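Local structure of binding component of ABC transporter (Wolinella succinogenes, 3K4U) at residues 67-72 with 191-196. The protein binds lysine and probably serves as the extracytoplasmic solute-binding component of an ABC transporter. Residues are numbered along the deposited sequence; the frame is centred on the assembly and turned at random.
With LYS (lysine), chain K.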
loop_
_atom_site.group_PDB
_atom_site.type_symbol
_atom_site.label_atom_id
_atom_site.label_comp_id
_atom_site.label_asym_id
_atom_site.label_seq_id
_atom_site.Cartn_x
_atom_site.Cartn_y
_atom_site.Cartn_z
ATOM N N ILE E 67 -26.993 3.892 26.563
ATOM C CA ILE E 67 -26.372 3.139 25.474
ATOM C C ILE E 67 -26.793 1.669 25.606
ATOM O O ILE E 67 -27.132 1.225 26.700
ATOM C CB ILE E 67 -24.828 3.290 25.575
ATOM C CG1 ILE E 67 -24.080 2.656 24.376
ATOM C CG2 ILE E 67 -24.345 2.752 26.889
ATOM C CD1 ILE E 67 -22.655 3.102 24.200
ATOM N N ILE E 68 -26.818 0.931 24.492
ATOM C CA ILE E 68 -27.150 -0.503 24.475
ATOM C C ILE E 68 -25.900 -1.266 24.076
ATOM O O ILE E 68 -25.424 -1.140 22.959
ATOM C CB ILE E 68 -28.184 -0.809 23.379
ATOM C CG1 ILE E 68 -29.576 -0.269 23.727
ATOM C CG2 ILE E 68 -28.284 -2.316 23.091
ATOM C CD1 ILE E 68 -30.609 -0.648 22.659
ATOM N N ILE E 69 -25.349 -2.072 24.958
ATOM C CA ILE E 69 -24.209 -2.872 24.572
ATOM C C ILE E 69 -24.618 -4.308 24.824
ATOM O O ILE E 69 -24.322 -4.884 25.857
ATOM C CB ILE E 69 -22.944 -2.467 25.329
ATOM C CG1 ILE E 69 -22.729 -0.969 25.236
ATOM C CG2 ILE E 69 -21.706 -3.124 24.747
ATOM C CD1 ILE E 69 -21.636 -0.478 26.171
ATOM N N SER E 70 -25.317 -4.868 23.847
ATOM C CA SER E 70 -25.997 -6.140 23.960
ATOM C C SER E 70 -25.762 -6.982 22.730
ATOM O O SER E 70 -26.572 -7.818 22.395
ATOM C CB SER E 70 -27.491 -5.901 24.127
ATOM O OG SER E 70 -28.043 -6.897 24.974
ATOM N N GLY E 71 -24.666 -6.735 22.029
ATOM C CA GLY E 71 -24.335 -7.537 20.849
ATOM C C GLY E 71 -25.386 -7.392 19.785
ATOM O O GLY E 71 -25.806 -8.347 19.200
HETATM N N MSE E 72 -25.812 -6.176 19.548
HETATM C CA MSE E 72 -26.944 -5.920 18.716
HETATM C C MSE E 72 -26.512 -5.615 17.300
HETATM O O MSE E 72 -25.540 -4.879 17.072
HETATM C CB MSE E 72 -27.745 -4.753 19.291
HETATM C CG MSE E 72 -28.774 -4.213 18.338
HETATM SE SE MSE E 72 -29.903 -2.904 19.219
HETATM C CE MSE E 72 -28.441 -1.682 19.622
ATOM N N LEU E 191 -22.133 -5.685 14.443
ATOM C CA LEU E 191 -22.684 -5.493 15.748
ATOM C C LEU E 191 -22.242 -4.099 16.229
ATOM O O LEU E 191 -21.043 -3.768 16.144
ATOM C CB LEU E 191 -22.149 -6.620 16.633
ATOM C CG LEU E 191 -23.000 -7.859 16.957
ATOM C CD1 LEU E 191 -24.037 -8.287 15.927
ATOM C CD2 LEU E 191 -22.143 -9.000 17.320
ATOM N N GLY E 192 -23.175 -3.277 16.711
ATOM C CA GLY E 192 -22.815 -1.953 17.198
ATOM C C GLY E 192 -23.549 -1.546 18.473
ATOM O O GLY E 192 -24.578 -2.151 18.811
ATOM N N TRP E 193 -23.031 -0.540 19.182
ATOM C CA TRP E 193 -23.656 -0.063 20.390
ATOM C C TRP E 193 -24.644 0.923 19.871
ATOM O O TRP E 193 -24.271 1.744 19.027
ATOM C CB TRP E 193 -22.677 0.696 21.323
ATOM C CG TRP E 193 -21.466 -0.075 21.616
ATOM C CD1 TRP E 193 -21.392 -1.420 21.804
ATOM C CD2 TRP E 193 -20.124 0.422 21.678
ATOM N NE1 TRP E 193 -20.078 -1.789 22.003
ATOM C CE2 TRP E 193 -19.287 -0.674 21.924
ATOM C CE3 TRP E 193 -19.549 1.688 21.514
ATOM C CZ2 TRP E 193 -17.908 -0.552 22.020
ATOM C CZ3 TRP E 193 -18.171 1.814 21.637
ATOM C CH2 TRP E 193 -17.368 0.700 21.901
ATOM N N ALA E 194 -25.869 0.898 20.401
ATOM C CA ALA E 194 -26.863 1.916 20.052
ATOM C C ALA E 194 -27.027 2.979 21.150
ATOM O O ALA E 194 -26.723 2.739 22.342
ATOM C CB ALA E 194 -28.172 1.281 19.738
ATOM N N ILE E 195 -27.480 4.151 20.705
ATOM C CA ILE E 195 -27.721 5.302 21.515
ATOM C C ILE E 195 -28.847 6.126 20.869
ATOM O O ILE E 195 -29.229 5.885 19.718
ATOM C CB ILE E 195 -26.487 6.164 21.645
ATOM C CG1 ILE E 195 -26.073 6.712 20.276
ATOM C CG2 ILE E 195 -25.393 5.384 22.340
ATOM C CD1 ILE E 195 -25.038 7.872 20.369
ATOM N N LYS E 196 -29.390 7.106 21.574
ATOM C CA LYS E 196 -30.473 7.797 20.933
ATOM C C LYS E 196 -30.022 8.955 20.057
ATOM O O LYS E 196 -28.955 9.523 20.232
ATOM C CB LYS E 196 -31.573 8.190 21.902
ATOM C CG LYS E 196 -31.129 8.853 23.110
ATOM C CD LYS E 196 -32.342 9.253 23.865
ATOM C CE LYS E 196 -32.833 10.640 23.413
ATOM N NZ LYS E 196 -31.912 11.734 23.952
HETATM N N LYS K . -27.358 -10.124 17.029
HETATM C CA LYS K . -28.594 -10.548 17.652
HETATM C C LYS K . -29.646 -9.511 17.331
HETATM O O LYS K . -29.312 -8.336 17.195
HETATM C CB LYS K . -28.419 -10.641 19.174
HETATM C CG LYS K . -29.415 -11.532 19.878
HETATM C CD LYS K . -29.732 -10.992 21.228
HETATM C CE LYS K . -30.442 -12.015 22.122
HETATM N NZ LYS K . -30.465 -11.603 23.550
HETATM O OXT LYS K . -30.832 -9.812 17.210
#
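Ile68 and Ala194 form a single antiparallel hydrogen-bonded bridge in a lobe of this family 3 solute-binding fold, joining 67-68, at the margin of a parallel sheet, to the returning strand 189-195. Ile68 N donates to Ala194 O at 2.8 Å, with 154° at the hydrogen; the return bond, Ala194 N to Ile68 O, is weak at 3.3 Å. Nearer the ligand, Gly192 N lies almost in line with the C=O of Met72 (selenomethionine), 2.9 Å from its O. Between these links Ile69 lies alongside the Trp193 indole: Ile69 CG2 is 3.4 Å from Trp193 CD1, and Ile69 CG1 makes an off-centre CH-pi contact, 4.1 Å from the centroid of the five-membered ring. Having CG anti to its carbonyl carbon (chi1 -53°), Trp193 runs beside Ile69, and Met38 of helix 30-41 touches both. Leu191 CG packs 3.6 Å from Gly71 O, which accepts a hydrogen bond from the alpha-amino N of the bound lysine at 3.2 Å. An alanine in place of Leu191 would probably open a gap beside Gly71 O and this ligand N, where Leu191 CD1 sits. One residue earlier, Ser70 OG hydrogen-bonds Glu12 N, linking 67-72 to another pocket residue, whose OE1 also bonds the ligand.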